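PDB 2B4W: uncharacterized protein from Leishmania major, which is of unknown function but resembles the beta-fructosidase-like propeller proteins and may act on or bind carbohydrate. Local coordinates for residues G191-Y196 / I206-Y211. Numbering follows the deposited sequence.
Sequences GVNQAY and IGHYSY
N193 and Q194 both present their backbone N-H groups to one carbonyl oxygen, I206 O, which accepts N193 N at 2.8 Å and Q194 N at 3.0 Å, both donors lying in the carbonyl plane. Two residues of one strand thus stand opposite a single residue of its neighbour, a textbook case of how an antiparallel pair absorbs an extra residue. I206 N returns a bond to Q194 O, completing the pair; on the other side of the bulge G191 and H208 exchange two bonds, the shorter from H208 N to G191 O at 2.7 Å. Between them V192 and G207 form a non-hydrogen-bonded pair in which the strands close to 4.1 Å between V192 CA and G207 CA. G207 CA also lies 3.1 Å from G191 O in a C-H...O contact.

One side-chain link is polar. H208 ND1 donates to N193 OD1 at 3.0 Å in a nearly straight bond (169°), the oxygen lying at the ring edge. In H208, chi1 of 63° sets CG between the backbone N and the carbonyl carbon, and chi2 of -80° turns the ring so that one face meets G191 N, 3.5 Å above the ring plane and over its centre. The apolar link is farther along, where Y196 CE1 meets I206 CG1 at 3.8 Å.

Outward, H208 packs against the rings of Y224, on the next strand, and F265; R136 NE bonds N193 O, and Y196 OH reaches I269 O, these three partners coming from other sheets. The contact itself lies in the buried hairpin of strands 188-198 and 203-211, where strand 188-198 turns a corner at N193: a classic beta bulge in one antiparallel sheet of what is probably a beta-propeller, as in the beta-fructosidase relatives.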
# COMPACT_ATOMS: atom_id res chain seq x y z
N GLY A 191 5.77 -5.91 -5.08
CA GLY A 191 5.70 -5.53 -3.70
C GLY A 191 4.32 -5.70 -3.07
O GLY A 191 3.28 -5.66 -3.72
N VAL A 192 4.36 -5.90 -1.76
CA VAL A 192 3.22 -5.84 -0.87
C VAL A 192 3.03 -4.37 -0.52
O VAL A 192 4.00 -3.66 -0.25
CB VAL A 192 3.40 -6.69 0.39
CG1 VAL A 192 2.23 -6.46 1.35
CG2 VAL A 192 3.51 -8.17 0.05
N ASN A 193 1.80 -3.91 -0.55
CA ASN A 193 1.48 -2.53 -0.23
C ASN A 193 0.67 -2.48 1.06
O ASN A 193 0.82 -1.57 1.86
CB ASN A 193 0.72 -1.88 -1.39
CG ASN A 193 1.65 -1.55 -2.56
OD1 ASN A 193 1.78 -2.35 -3.48
ND2 ASN A 193 2.27 -0.38 -2.45
N GLN A 194 -0.22 -3.45 1.24
CA GLN A 194 -0.98 -3.57 2.48
C GLN A 194 -1.24 -5.06 2.74
O GLN A 194 -1.78 -5.75 1.85
CB GLN A 194 -2.26 -2.75 2.43
CG GLN A 194 -2.99 -2.58 3.76
CD GLN A 194 -2.24 -1.61 4.65
OE1 GLN A 194 -1.58 -0.70 4.14
NE2 GLN A 194 -2.30 -1.79 5.96
N ALA A 195 -0.84 -5.49 3.93
CA ALA A 195 -1.11 -6.81 4.48
C ALA A 195 -2.22 -6.80 5.53
O ALA A 195 -2.39 -5.92 6.36
CB ALA A 195 0.15 -7.45 5.06
N TYR A 196 -3.02 -7.86 5.48
CA TYR A 196 -4.20 -8.08 6.30
C TYR A 196 -4.13 -9.43 7.00
O TYR A 196 -3.69 -10.39 6.36
CB TYR A 196 -5.48 -8.06 5.46
CG TYR A 196 -5.67 -6.71 4.77
CD1 TYR A 196 -5.02 -6.39 3.60
CD2 TYR A 196 -6.50 -5.75 5.36
CE1 TYR A 196 -5.20 -5.16 2.98
CE2 TYR A 196 -6.67 -4.53 4.76
CZ TYR A 196 -6.02 -4.24 3.57
OH TYR A 196 -6.20 -3.00 2.99
N ILE A 206 -2.35 -7.23 -0.38
CA ILE A 206 -2.66 -6.40 -1.53
C ILE A 206 -1.38 -5.76 -2.00
O ILE A 206 -0.68 -5.12 -1.21
CB ILE A 206 -3.71 -5.33 -1.17
CG1 ILE A 206 -5.03 -5.94 -0.69
CG2 ILE A 206 -3.95 -4.36 -2.32
CD1 ILE A 206 -5.69 -6.79 -1.76
N GLY A 207 -1.00 -5.90 -3.27
CA GLY A 207 0.25 -5.26 -3.68
C GLY A 207 0.32 -4.94 -5.16
O GLY A 207 -0.70 -4.73 -5.80
N HIS A 208 1.54 -4.93 -5.70
CA HIS A 208 1.74 -4.61 -7.10
C HIS A 208 2.58 -5.69 -7.79
O HIS A 208 3.49 -6.24 -7.17
CB HIS A 208 2.40 -3.24 -7.27
CG HIS A 208 3.75 -2.93 -6.76
ND1 HIS A 208 4.03 -2.62 -5.44
CD2 HIS A 208 4.94 -2.83 -7.41
CE1 HIS A 208 5.33 -2.37 -5.31
NE2 HIS A 208 5.91 -2.49 -6.49
N TYR A 209 2.22 -5.97 -9.03
CA TYR A 209 3.00 -6.88 -9.88
C TYR A 209 3.45 -6.03 -11.07
O TYR A 209 2.65 -5.27 -11.62
CB TYR A 209 2.26 -8.14 -10.30
CG TYR A 209 3.16 -9.29 -10.70
CD1 TYR A 209 3.73 -9.37 -11.97
CD2 TYR A 209 3.46 -10.31 -9.81
CE1 TYR A 209 4.55 -10.42 -12.33
CE2 TYR A 209 4.28 -11.37 -10.15
CZ TYR A 209 4.83 -11.42 -11.42
OH TYR A 209 5.65 -12.48 -11.77
N SER A 210 4.73 -6.14 -11.38
CA SER A 210 5.32 -5.23 -12.36
C SER A 210 6.15 -6.00 -13.39
O SER A 210 6.81 -6.99 -13.06
CB SER A 210 6.16 -4.16 -11.67
OG SER A 210 5.63 -3.66 -10.46
N TYR A 211 6.11 -5.50 -14.63
CA TYR A 211 7.00 -6.07 -15.64
C TYR A 211 7.25 -5.14 -16.83
O TYR A 211 6.52 -4.21 -17.15
CB TYR A 211 6.44 -7.40 -16.14
CG TYR A 211 5.01 -7.33 -16.62
CD1 TYR A 211 3.95 -7.26 -15.73
CD2 TYR A 211 4.72 -7.35 -17.98
CE1 TYR A 211 2.64 -7.20 -16.18
CE2 TYR A 211 3.42 -7.30 -18.43
CZ TYR A 211 2.38 -7.22 -17.53
OH TYR A 211 1.09 -7.16 -18.00